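Local atomic coordinates of xylulose kinase (Bifidobacterium adolescentis ATCC 15703, PDB entry 3I8B), a protein that probably catalyses the ATP-dependent phosphorylation of D-xylulose to D-xylulose 5-phosphate, as a sugar kinase of the FGGY family. Residues Ala140-Thr145 and Ser315-Cys320; Leu280-Ala285 and Asp458-Ile463; Asn305-Leu310 and Tyr324-Cys329; Gln468-Leu473 and Glu478-Gln483. One frame throughout, in Å; residues are numbered along the deposited sequence.

In the fold
Contact 1 is fully buried and ties residues of the N-terminal FGGY domain to strand 315-318, an outermost strand of the seven-stranded sheet; it is the most polar of the four, resting on a hydroxyl pair. Contact 3 holds the next strand of that sheet, 324-330, under a loop, and backbone hydrogen bonds between the two strands join contacts 1 and 3. Contacts 2 and 4 share helix 460-474: its first turn meets the end of helix 274-281 in contact 2, while contact 4, farther from the chain's centre, packs its later turns against a proline-rich loop. Contacts 2, 3 and 4 are partly buried, and each lays aliphatic carbon over an aromatic face.

Contact 1: Ala140-Thr145 and Ser315-Cys320; sequences ASYTLT and SGFADC
S315 reaches across to Y142 from the edge strand of the C-terminal sheet in this actin-like, two-domain FGGY kinase, so the contact joins the N-terminal and C-terminal domains. Its OG lies at the edge of the tyrosine ring, near the ring plane. S315 OG and Y142 OH are 2.6 Å apart, a short, buried hydroxyl pair within hydrogen-bonding distance whose proton is not assigned. G316 N bonds to S136 OG. F317 comes next. With CG anti to the carbonyl carbon (chi1 -61°), its ring swings back over S315, whose CB rests on one face near the rim. The far end of the ring approaches the phenol, with F317 CZ 3.9 Å from Y142 OH. H75, a predicted substrate-binding residue, lies beside F317, and its ring also meets that of Y142, which places the contact by the probable sugar site. Y142 stands at the N-cap position of helix 143-153, and its O accepts from T145 N and from T145 OG1. On the phenylalanine side, Y142 CE1 sits in the plane of the F317 ring at its edge, 3.9 Å from F317 CZ.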
loop_
_atom_site.group_PDB
_atom_site.type_symbol
_atom_site.label_atom_id
_atom_site.label_comp_id
_atom_site.label_asym_id
_atom_site.label_seq_id
_atom_site.Cartn_x
_atom_site.Cartn_y
_atom_site.Cartn_z
ATOM N N ALA A 140 2.264 -10.969 7.485
ATOM C CA ALA A 140 2.965 -10.272 8.560
ATOM C C ALA A 140 2.796 -8.753 8.511
ATOM O O ALA A 140 2.918 -8.083 9.538
ATOM C CB ALA A 140 4.450 -10.632 8.536
ATOM N N SER A 141 2.533 -8.207 7.328
ATOM C CA SER A 141 2.409 -6.754 7.194
ATOM C C SER A 141 1.293 -6.181 8.044
ATOM O O SER A 141 1.434 -5.101 8.619
ATOM C CB SER A 141 2.155 -6.352 5.737
ATOM O OG SER A 141 3.327 -6.501 4.964
ATOM N N TYR A 142 0.178 -6.904 8.101
ATOM C CA TYR A 142 -1.074 -6.351 8.594
ATOM C C TYR A 142 -1.148 -6.074 10.093
ATOM O O TYR A 142 -0.594 -6.806 10.914
ATOM C CB TYR A 142 -2.255 -7.201 8.133
ATOM C CG TYR A 142 -2.312 -7.380 6.636
ATOM C CD1 TYR A 142 -1.649 -6.497 5.781
ATOM C CD2 TYR A 142 -3.038 -8.422 6.068
ATOM C CE1 TYR A 142 -1.700 -6.660 4.404
ATOM C CE2 TYR A 142 -3.102 -8.586 4.706
ATOM C CZ TYR A 142 -2.435 -7.703 3.875
ATOM O OH TYR A 142 -2.509 -7.879 2.509
ATOM N N THR A 143 -1.844 -4.982 10.426
ATOM C CA THR A 143 -1.870 -4.440 11.771
ATOM C C THR A 143 -2.312 -5.472 12.813
ATOM O O THR A 143 -1.703 -5.587 13.872
ATOM C CB THR A 143 -2.811 -3.203 11.862
ATOM O OG1 THR A 143 -2.639 -2.378 10.698
ATOM C CG2 THR A 143 -2.509 -2.393 13.126
ATOM N N LEU A 144 -3.394 -6.186 12.527
ATOM C CA LEU A 144 -3.898 -7.184 13.471
ATOM C C LEU A 144 -2.804 -8.178 13.866
ATOM O O LEU A 144 -2.745 -8.616 15.012
ATOM C CB LEU A 144 -5.096 -7.941 12.895
ATOM C CG LEU A 144 -5.786 -8.915 13.862
ATOM C CD1 LEU A 144 -6.327 -8.174 15.097
ATOM C CD2 LEU A 144 -6.914 -9.660 13.155
ATOM N N THR A 145 -1.934 -8.533 12.924
ATOM C CA THR A 145 -0.893 -9.524 13.220
ATOM C C THR A 145 0.109 -8.969 14.225
ATOM O O THR A 145 0.625 -9.712 15.060
ATOM C CB THR A 145 -0.173 -10.046 11.962
ATOM O OG1 THR A 145 0.802 -9.089 11.526
ATOM C CG2 THR A 145 -1.183 -10.308 10.846
ATOM N N SER A 315 -4.639 -8.321 -2.265
ATOM C CA SER A 315 -5.241 -7.596 -1.150
ATOM C C SER A 315 -6.509 -6.843 -1.578
ATOM O O SER A 315 -6.579 -6.277 -2.670
ATOM C CB SER A 315 -4.238 -6.589 -0.577
ATOM O OG SER A 315 -3.123 -7.230 0.016
ATOM N N GLY A 316 -7.499 -6.814 -0.699
ATOM C CA GLY A 316 -8.721 -6.084 -0.958
ATOM C C GLY A 316 -8.789 -4.795 -0.160
ATOM O O GLY A 316 -9.558 -4.690 0.800
ATOM N N PHE A 317 -7.985 -3.815 -0.558
ATOM C CA PHE A 317 -7.952 -2.526 0.123
ATOM C C PHE A 317 -8.966 -1.570 -0.492
ATOM O O PHE A 317 -9.547 -1.855 -1.541
ATOM C CB PHE A 317 -6.557 -1.892 0.042
ATOM C CG PHE A 317 -5.474 -2.703 0.694
ATOM C CD1 PHE A 317 -5.775 -3.657 1.660
ATOM C CD2 PHE A 317 -4.142 -2.502 0.349
ATOM C CE1 PHE A 317 -4.768 -4.403 2.256
ATOM C CE2 PHE A 317 -3.126 -3.238 0.957
ATOM C CZ PHE A 317 -3.440 -4.189 1.907
ATOM N N ALA A 318 -9.172 -0.435 0.174
ATOM C CA ALA A 318 -9.988 0.640 -0.371
ATOM C C ALA A 318 -9.081 1.742 -0.905
ATOM O O ALA A 318 -7.947 1.893 -0.459
ATOM C CB ALA A 318 -10.919 1.196 0.700
ATOM N N ASP A 319 -9.581 2.517 -1.861
ATOM C CA ASP A 319 -8.804 3.627 -2.400
ATOM C C ASP A 319 -9.223 4.917 -1.689
ATOM O O ASP A 319 -9.924 4.865 -0.676
ATOM C CB ASP A 319 -9.012 3.755 -3.915
ATOM C CG ASP A 319 -10.239 4.582 -4.273
ATOM O OD1 ASP A 319 -11.193 4.656 -3.470
ATOM O OD2 ASP A 319 -10.252 5.165 -5.373
ATOM N N CYS A 320 -8.816 6.061 -2.234
ATOM C CA CYS A 320 -9.123 7.363 -1.611
ATOM C C CYS A 320 -10.218 8.165 -2.308
ATOM O O CYS A 320 -10.287 9.388 -2.163
ATOM C CB CYS A 320 -7.863 8.221 -1.501
ATOM S SG CYS A 320 -6.663 7.609 -0.288
#

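Contact 2: Leu280-Ala285 and Asp458-Ile463; sequences LGLGMA and DEYVAI
G281 meets the carbonyl of Y460 with bare backbone: G281 CA stands 3.7 Å from Y460 O. A CB on this residue would point straight into that oxygen, so the approach depends on glycine. The last turn of helix 274-281 can thereby nestle against the first turn of helix 460-474, with G281 CA and I463 CA 4.9 Å apart. I463 closes the same spot with its methyl branch, CG2 lying 3.8 Å from G281 O.

One residue on, L282 covers the tyrosine ring. Its CD2 sits over the centre of the Y460 face, 3.5 Å from the ring centroid and 14° off the normal, a CH-pi contact. Y460 chi1 of -46° places CG anti to the carbonyl carbon and turns one face of the ring to L282. On the opposite face, over the centre, lies D458 O, so the ring is clamped between a methyl group and a carbonyl. Y460 OH is tied to A456 O, which helps to fix the ring along its length.

Both helix ends are defined here. G283, with a positive phi of 73°, closes helix 274-281 in a Schellman motif, G283 N to L280 O 2.8 Å, and E459 holds the N-cap position of helix 460-474. V461 touches both D274, the predicted proton acceptor at the start of the other helix, and D11, predicted to matter for activity. Such a close, glycine-mediated meeting of two helices beside the predicted active site is consistent with the paired interdomain helices of the actin-like ATPase fold.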
loop_
_atom_site.group_PDB
_atom_site.type_symbol
_atom_site.label_atom_id
_atom_site.label_comp_id
_atom_site.label_asym_id
_atom_site.label_seq_id
_atom_site.Cartn_x
_atom_site.Cartn_y
_atom_site.Cartn_z
ATOM N N LEU A 280 -4.361 8.608 -6.026
ATOM C CA LEU A 280 -5.056 9.885 -6.097
ATOM C C LEU A 280 -4.138 10.934 -6.754
ATOM O O LEU A 280 -4.552 11.636 -7.652
ATOM C CB LEU A 280 -5.498 10.337 -4.707
ATOM C CG LEU A 280 -6.473 11.516 -4.634
ATOM C CD1 LEU A 280 -7.826 11.177 -5.255
ATOM C CD2 LEU A 280 -6.631 11.975 -3.199
ATOM N N GLY A 281 -2.888 11.004 -6.311
ATOM C CA GLY A 281 -1.942 11.971 -6.838
ATOM C C GLY A 281 -1.659 11.780 -8.314
ATOM O O GLY A 281 -1.344 12.741 -9.033
ATOM N N LEU A 282 -1.774 10.532 -8.765
ATOM C CA LEU A 282 -1.523 10.192 -10.153
ATOM C C LEU A 282 -2.762 10.456 -10.973
ATOM O O LEU A 282 -2.760 10.279 -12.187
ATOM C CB LEU A 282 -1.126 8.720 -10.276
ATOM C CG LEU A 282 0.317 8.379 -9.903
ATOM C CD1 LEU A 282 0.477 6.864 -9.707
ATOM C CD2 LEU A 282 1.306 8.879 -10.957
ATOM N N GLY A 283 -3.823 10.886 -10.296
ATOM C CA GLY A 283 -5.081 11.176 -10.943
ATOM C C GLY A 283 -5.807 9.913 -11.373
ATOM O O GLY A 283 -6.671 9.956 -12.242
HETATM N N MSE A 284 -5.475 8.777 -10.770
HETATM C CA MSE A 284 -6.134 7.532 -11.171
HETATM C C MSE A 284 -7.614 7.435 -10.776
HETATM O O MSE A 284 -8.003 7.769 -9.655
HETATM C CB MSE A 284 -5.368 6.323 -10.648
HETATM C CG MSE A 284 -4.061 6.058 -11.368
HETATM SE SE MSE A 284 -2.961 4.829 -10.319
HETATM C CE MSE A 284 -4.160 3.287 -10.359
ATOM N N ALA A 285 -8.430 6.954 -11.709
ATOM C CA ALA A 285 -9.824 6.668 -11.438
ATOM C C ALA A 285 -10.133 5.205 -11.756
ATOM O O ALA A 285 -9.255 4.447 -12.206
ATOM C CB ALA A 285 -10.732 7.610 -12.255
ATOM N N ASP A 458 7.778 11.735 -9.765
ATOM C CA ASP A 458 7.359 12.818 -8.863
ATOM C C ASP A 458 6.904 12.250 -7.507
ATOM O O ASP A 458 6.807 11.029 -7.318
ATOM C CB ASP A 458 6.238 13.647 -9.512
ATOM C CG ASP A 458 6.237 15.112 -9.059
ATOM O OD1 ASP A 458 6.787 15.440 -7.987
ATOM O OD2 ASP A 458 5.658 15.945 -9.783
ATOM N N GLU A 459 6.635 13.144 -6.563
ATOM C CA GLU A 459 6.215 12.738 -5.234
ATOM C C GLU A 459 4.726 12.419 -5.217
ATOM O O GLU A 459 3.928 13.207 -4.695
ATOM C CB GLU A 459 6.507 13.858 -4.238
ATOM C CG GLU A 459 7.970 14.211 -4.127
ATOM C CD GLU A 459 8.795 13.053 -3.618
ATOM O OE1 GLU A 459 8.200 12.014 -3.257
ATOM O OE2 GLU A 459 10.038 13.184 -3.576
ATOM N N TYR A 460 4.346 11.269 -5.771
ATOM C CA TYR A 460 2.929 10.976 -5.959
ATOM C C TYR A 460 2.146 10.930 -4.646
ATOM O O TYR A 460 0.977 11.315 -4.610
ATOM C CB TYR A 460 2.704 9.678 -6.739
ATOM C CG TYR A 460 3.550 9.518 -7.983
ATOM C CD1 TYR A 460 3.638 10.531 -8.925
ATOM C CD2 TYR A 460 4.238 8.331 -8.226
ATOM C CE1 TYR A 460 4.403 10.381 -10.059
ATOM C CE2 TYR A 460 5.007 8.167 -9.367
ATOM C CZ TYR A 460 5.085 9.199 -10.283
ATOM O OH TYR A 460 5.850 9.048 -11.421
ATOM N N VAL A 461 2.770 10.447 -3.574
ATOM C CA VAL A 461 2.055 10.357 -2.294
ATOM C C VAL A 461 1.755 11.742 -1.738
ATOM O O VAL A 461 0.612 12.041 -1.352
ATOM C CB VAL A 461 2.828 9.550 -1.223
ATOM C CG1 VAL A 461 2.144 9.716 0.144
ATOM C CG2 VAL A 461 2.908 8.079 -1.617
ATOM N N ALA A 462 2.787 12.579 -1.693
ATOM C CA ALA A 462 2.649 13.962 -1.218
ATOM C C ALA A 462 1.676 14.751 -2.085
ATOM O O ALA A 462 0.889 15.543 -1.575
ATOM C CB ALA A 462 4.014 14.656 -1.177
ATOM N N ILE A 463 1.728 14.526 -3.396
ATOM C CA ILE A 463 0.798 15.186 -4.312
ATOM C C ILE A 463 -0.632 14.713 -4.068
ATOM O O ILE A 463 -1.548 15.517 -4.031
ATOM C CB ILE A 463 1.183 14.959 -5.796
ATOM C CG1 ILE A 463 2.513 15.640 -6.110
ATOM C CG2 ILE A 463 0.094 15.463 -6.734
ATOM C CD1 ILE A 463 2.856 15.648 -7.574
#

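Contact 3: Asn305-Leu310 and Tyr324-Cys329; sequences NPTYDL and YLPLAC
P306 and Y324 bring the two backbones closest, CA to CA 5.9 Å, with T307 and P326 next at 6.3 Å; the segments advance in the same general sense and then splay apart. Segment 305-310 belongs to a crossover connection: it leads from strand 297-301 to strand 315-318 and passes over strand 324-330, which lies between those two in the C-terminal FGGY sheet. The strand spends its backbone bonds on these neighbours, and Y324 and P326 meet segment 305-310 with their side chains.

Y324 chi1 of -63° sets CG anti to the carbonyl carbon and brings one face of the ring under P306, with P306 N above it toward the rim. P306 CA stands over the face, 3.8 Å from the Y324 ring centroid and 10° off the normal, a CH-pi contact. Farther out, P306 CD rests 3.6 Å from Y324 CE2, and P306 CG approaches the phenol end. The aromatic ring also takes part in a cation-pi interaction with R196. A serine at Y324 would probably leave P306 without the flat surface it lies on, and R196 without its aromatic partner, setting the loop free to shift.

Deeper in, T307 and P326 cross at about a right angle. T307 chi1 of 56° turns the hydroxyl toward the proline ring, with CG2 near P326 CG, and T307 OG1 ends 3.6 Å from P326 CB.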
loop_
_atom_site.group_PDB
_atom_site.type_symbol
_atom_site.label_atom_id
_atom_site.label_comp_id
_atom_site.label_asym_id
_atom_site.label_seq_id
_atom_site.Cartn_x
_atom_site.Cartn_y
_atom_site.Cartn_z
ATOM N N ASN A 305 -16.253 -1.682 -7.434
ATOM C CA ASN A 305 -16.875 -2.537 -6.423
ATOM C C ASN A 305 -15.826 -3.261 -5.583
ATOM O O ASN A 305 -14.670 -3.350 -5.995
ATOM C CB ASN A 305 -17.803 -3.547 -7.101
ATOM C CG ASN A 305 -18.934 -2.871 -7.871
ATOM O OD1 ASN A 305 -19.125 -3.117 -9.061
ATOM N ND2 ASN A 305 -19.672 -2.006 -7.195
ATOM N N PRO A 306 -16.222 -3.775 -4.399
ATOM C CA PRO A 306 -15.280 -4.555 -3.578
ATOM C C PRO A 306 -14.706 -5.704 -4.394
ATOM O O PRO A 306 -15.378 -6.169 -5.315
ATOM C CB PRO A 306 -16.162 -5.116 -2.457
ATOM C CG PRO A 306 -17.306 -4.137 -2.348
ATOM C CD PRO A 306 -17.524 -3.577 -3.731
ATOM N N THR A 307 -13.495 -6.138 -4.066
ATOM C CA THR A 307 -12.824 -7.226 -4.782
ATOM C C THR A 307 -12.371 -8.305 -3.801
ATOM O O THR A 307 -11.861 -7.999 -2.717
ATOM C CB THR A 307 -11.598 -6.716 -5.581
ATOM O OG1 THR A 307 -10.704 -6.034 -4.698
ATOM C CG2 THR A 307 -12.032 -5.757 -6.693
ATOM N N TYR A 308 -12.556 -9.567 -4.190
ATOM C CA TYR A 308 -12.334 -10.694 -3.285
ATOM C C TYR A 308 -11.523 -11.821 -3.934
ATOM O O TYR A 308 -12.083 -12.695 -4.579
ATOM C CB TYR A 308 -13.683 -11.239 -2.797
ATOM C CG TYR A 308 -14.481 -10.267 -1.959
ATOM C CD1 TYR A 308 -14.177 -10.072 -0.622
ATOM C CD2 TYR A 308 -15.550 -9.555 -2.501
ATOM C CE1 TYR A 308 -14.890 -9.182 0.152
ATOM C CE2 TYR A 308 -16.282 -8.662 -1.729
ATOM C CZ TYR A 308 -15.946 -8.484 -0.401
ATOM O OH TYR A 308 -16.657 -7.613 0.384
ATOM N N ASP A 309 -10.208 -11.792 -3.771
ATOM C CA ASP A 309 -9.372 -12.902 -4.217
ATOM C C ASP A 309 -9.338 -14.003 -3.144
ATOM O O ASP A 309 -8.520 -13.954 -2.234
ATOM C CB ASP A 309 -7.958 -12.415 -4.541
ATOM C CG ASP A 309 -7.002 -13.559 -4.853
ATOM O OD1 ASP A 309 -7.479 -14.705 -5.036
ATOM O OD2 ASP A 309 -5.777 -13.310 -4.905
ATOM N N LEU A 310 -10.238 -14.981 -3.257
ATOM C CA LEU A 310 -10.393 -16.039 -2.250
ATOM C C LEU A 310 -9.099 -16.804 -2.017
ATOM O O LEU A 310 -8.935 -17.522 -1.024
ATOM C CB LEU A 310 -11.513 -17.008 -2.653
ATOM C CG LEU A 310 -12.870 -16.341 -2.877
ATOM C CD1 LEU A 310 -13.961 -17.378 -3.151
ATOM C CD2 LEU A 310 -13.235 -15.451 -1.687
ATOM N N TYR A 324 -12.417 1.188 -4.494
ATOM C CA TYR A 324 -11.626 0.035 -4.083
ATOM C C TYR A 324 -10.277 -0.079 -4.776
ATOM O O TYR A 324 -10.119 0.339 -5.926
ATOM C CB TYR A 324 -12.466 -1.241 -4.196
ATOM C CG TYR A 324 -13.638 -1.163 -3.253
ATOM C CD1 TYR A 324 -13.516 -1.581 -1.927
ATOM C CD2 TYR A 324 -14.849 -0.624 -3.660
ATOM C CE1 TYR A 324 -14.572 -1.472 -1.040
ATOM C CE2 TYR A 324 -15.921 -0.513 -2.771
ATOM C CZ TYR A 324 -15.767 -0.935 -1.462
ATOM O OH TYR A 324 -16.814 -0.841 -0.571
ATOM N N LEU A 325 -9.316 -0.631 -4.036
ATOM C CA LEU A 325 -7.928 -0.768 -4.463
ATOM C C LEU A 325 -7.418 -2.220 -4.344
ATOM O O LEU A 325 -6.663 -2.560 -3.422
ATOM C CB LEU A 325 -7.037 0.165 -3.634
ATOM C CG LEU A 325 -5.606 0.377 -4.142
ATOM C CD1 LEU A 325 -5.626 1.379 -5.273
ATOM C CD2 LEU A 325 -4.701 0.862 -3.021
ATOM N N PRO A 326 -7.853 -3.090 -5.263
ATOM C CA PRO A 326 -7.222 -4.414 -5.342
ATOM C C PRO A 326 -5.731 -4.234 -5.556
ATOM O O PRO A 326 -5.327 -3.550 -6.492
ATOM C CB PRO A 326 -7.860 -5.035 -6.597
ATOM C CG PRO A 326 -8.458 -3.845 -7.354
ATOM C CD PRO A 326 -8.952 -2.965 -6.235
ATOM N N LEU A 327 -4.920 -4.842 -4.697
ATOM C CA LEU A 327 -3.490 -4.594 -4.710
ATOM C C LEU A 327 -2.707 -5.902 -4.767
ATOM O O LEU A 327 -2.855 -6.756 -3.895
ATOM C CB LEU A 327 -3.088 -3.815 -3.465
ATOM C CG LEU A 327 -1.644 -3.327 -3.505
ATOM C CD1 LEU A 327 -1.619 -1.825 -3.689
ATOM C CD2 LEU A 327 -0.940 -3.720 -2.213
ATOM N N ALA A 328 -1.877 -6.039 -5.796
ATOM C CA ALA A 328 -1.151 -7.271 -6.053
ATOM C C ALA A 328 0.346 -7.070 -5.914
ATOM O O ALA A 328 0.979 -6.453 -6.775
ATOM C CB ALA A 328 -1.478 -7.783 -7.442
ATOM N N CYS A 329 0.920 -7.602 -4.840
ATOM C CA CYS A 329 2.364 -7.533 -4.651
ATOM C C CYS A 329 3.079 -8.722 -5.286
ATOM O O CYS A 329 2.635 -9.859 -5.161
ATOM C CB CYS A 329 2.719 -7.460 -3.165
ATOM S SG CYS A 329 2.021 -6.028 -2.347
#

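Contact 4: Gln468-Leu473 and Glu478-Gln483; sequences QAAWVL and EPPAWQ
W471 lays one face of its indole against P479, whose CA stands 3.5 Å from the centroid of the five-membered ring and only 7° off the normal, a close CH-pi contact. The two side chains run side by side and point the same way, so the pyrrolidine continues over the six-membered ring, with P479 CB 3.7 Å from W471 CD2. With W471 CG anti to the backbone N, chi1 of -171° swings the indole alongside P479. W471 NE1 has weak hydrogen bonds to E476 O and T477 O. Replacing W471 by an alanine is likely to strip P479 of the aromatic face under its CA and to open a gap between the helix and the 478-483 loop.

P480 crosses W471 at about a right angle, P480 CD touching W471 CB at 3.5 Å. Next to it, A470 CB touches two groups, P480 CG and W482 CZ2, each at 3.7 Å. P480 CB lies over one face of W482, whose NE1 bonds to A24 O. The returning loop thus covers one side of helix 460-474 before strand 486-490, while Q468, A469, V472 and L473 pack that helix onto strands 65-72 and 267-273.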
loop_
_atom_site.group_PDB
_atom_site.type_symbol
_atom_site.label_atom_id
_atom_site.label_comp_id
_atom_site.label_asym_id
_atom_site.label_seq_id
_atom_site.Cartn_x
_atom_site.Cartn_y
_atom_site.Cartn_z
ATOM N N GLN A 468 -6.078 15.677 -1.881
ATOM C CA GLN A 468 -7.200 15.331 -1.019
ATOM C C GLN A 468 -7.544 16.487 -0.096
ATOM O O GLN A 468 -8.717 16.750 0.166
ATOM C CB GLN A 468 -6.901 14.071 -0.203
ATOM C CG GLN A 468 -8.046 13.657 0.736
ATOM C CD GLN A 468 -7.551 12.744 1.858
ATOM O OE1 GLN A 468 -6.819 13.180 2.745
ATOM N NE2 GLN A 468 -7.949 11.468 1.813
ATOM N N ALA A 469 -6.524 17.169 0.408
ATOM C CA ALA A 469 -6.763 18.349 1.245
ATOM C C ALA A 469 -7.451 19.453 0.428
ATOM O O ALA A 469 -8.381 20.106 0.909
ATOM C CB ALA A 469 -5.460 18.857 1.845
ATOM N N ALA A 470 -6.994 19.656 -0.806
ATOM C CA ALA A 470 -7.649 20.625 -1.695
ATOM C C ALA A 470 -9.093 20.209 -2.035
ATOM O O ALA A 470 -10.007 21.040 -2.106
ATOM C CB ALA A 470 -6.829 20.840 -2.949
ATOM N N TRP A 471 -9.304 18.919 -2.224
ATOM C CA TRP A 471 -10.643 18.378 -2.458
ATOM C C TRP A 471 -11.594 18.702 -1.297
ATOM O O TRP A 471 -12.691 19.239 -1.509
ATOM C CB TRP A 471 -10.538 16.863 -2.666
ATOM C CG TRP A 471 -11.804 16.159 -3.122
ATOM C CD1 TRP A 471 -12.988 16.728 -3.519
ATOM C CD2 TRP A 471 -11.970 14.742 -3.277
ATOM N NE1 TRP A 471 -13.888 15.744 -3.889
ATOM C CE2 TRP A 471 -13.279 14.518 -3.751
ATOM C CE3 TRP A 471 -11.134 13.644 -3.054
ATOM C CZ2 TRP A 471 -13.771 13.230 -4.005
ATOM C CZ3 TRP A 471 -11.622 12.370 -3.296
ATOM C CH2 TRP A 471 -12.930 12.173 -3.769
ATOM N N VAL A 472 -11.174 18.383 -0.076
ATOM C CA VAL A 472 -11.973 18.659 1.119
ATOM C C VAL A 472 -12.213 20.172 1.269
ATOM O O VAL A 472 -13.339 20.624 1.491
ATOM C CB VAL A 472 -11.294 18.109 2.409
ATOM C CG1 VAL A 472 -12.084 18.522 3.637
ATOM C CG2 VAL A 472 -11.163 16.580 2.333
ATOM N N LEU A 473 -11.147 20.950 1.137
ATOM C CA LEU A 473 -11.246 22.397 1.251
ATOM C C LEU A 473 -12.239 22.999 0.253
ATOM O O LEU A 473 -12.934 23.958 0.579
ATOM C CB LEU A 473 -9.863 23.030 1.079
ATOM C CG LEU A 473 -9.724 24.555 1.107
ATOM C CD1 LEU A 473 -10.279 25.179 2.405
ATOM C CD2 LEU A 473 -8.269 24.936 0.908
ATOM N N GLU A 478 -16.182 16.411 -7.087
ATOM C CA GLU A 478 -15.017 15.792 -7.698
ATOM C C GLU A 478 -13.733 16.417 -7.172
ATOM O O GLU A 478 -13.716 17.602 -6.821
ATOM C CB GLU A 478 -15.083 15.901 -9.228
ATOM C CG GLU A 478 -16.297 15.209 -9.857
ATOM C CD GLU A 478 -16.289 13.698 -9.655
ATOM O OE1 GLU A 478 -15.193 13.114 -9.504
ATOM O OE2 GLU A 478 -17.381 13.088 -9.655
ATOM N N PRO A 479 -12.661 15.612 -7.105
ATOM C CA PRO A 479 -11.336 16.047 -6.645
ATOM C C PRO A 479 -10.788 17.068 -7.629
ATOM O O PRO A 479 -11.217 17.074 -8.785
ATOM C CB PRO A 479 -10.474 14.760 -6.705
ATOM C CG PRO A 479 -11.338 13.673 -7.207
ATOM C CD PRO A 479 -12.655 14.241 -7.654
ATOM N N PRO A 480 -9.866 17.931 -7.176
ATOM C CA PRO A 480 -9.219 18.937 -8.019
ATOM C C PRO A 480 -8.683 18.355 -9.321
ATOM O O PRO A 480 -7.908 17.397 -9.291
ATOM C CB PRO A 480 -8.051 19.411 -7.141
ATOM C CG PRO A 480 -8.553 19.242 -5.766
ATOM C CD PRO A 480 -9.399 18.005 -5.781
ATOM N N ALA A 481 -9.073 18.942 -10.448
ATOM C CA ALA A 481 -8.579 18.509 -11.754
ATOM C C ALA A 481 -7.182 19.054 -12.069
ATOM O O ALA A 481 -7.033 19.911 -12.942
ATOM C CB ALA A 481 -9.557 18.921 -12.839
ATOM N N TRP A 482 -6.162 18.545 -11.376
ATOM C CA TRP A 482 -4.788 19.024 -11.553
ATOM C C TRP A 482 -4.097 18.456 -12.808
ATOM O O TRP A 482 -4.330 17.312 -13.202
ATOM C CB TRP A 482 -3.935 18.732 -10.301
ATOM C CG TRP A 482 -4.341 19.528 -9.077
ATOM C CD1 TRP A 482 -5.208 20.587 -9.042
ATOM C CD2 TRP A 482 -3.878 19.346 -7.724
ATOM N NE1 TRP A 482 -5.316 21.069 -7.761
ATOM C CE2 TRP A 482 -4.507 20.331 -6.932
ATOM C CE3 TRP A 482 -2.990 18.450 -7.108
ATOM C CZ2 TRP A 482 -4.286 20.441 -5.556
ATOM C CZ3 TRP A 482 -2.769 18.559 -5.739
ATOM C CH2 TRP A 482 -3.410 19.548 -4.980
ATOM N N GLN A 483 -3.252 19.271 -13.432
ATOM C CA GLN A 483 -2.445 18.822 -14.559
ATOM C C GLN A 483 -1.506 17.707 -14.132
ATOM O O GLN A 483 -0.858 17.786 -13.086
ATOM C CB GLN A 483 -1.621 19.973 -15.149
ATOM C CG GLN A 483 -2.234 20.626 -16.382
ATOM C CD GLN A 483 -2.158 19.746 -17.624
ATOM O OE1 GLN A 483 -3.141 19.607 -18.361
ATOM N NE2 GLN A 483 -0.992 19.147 -17.859
#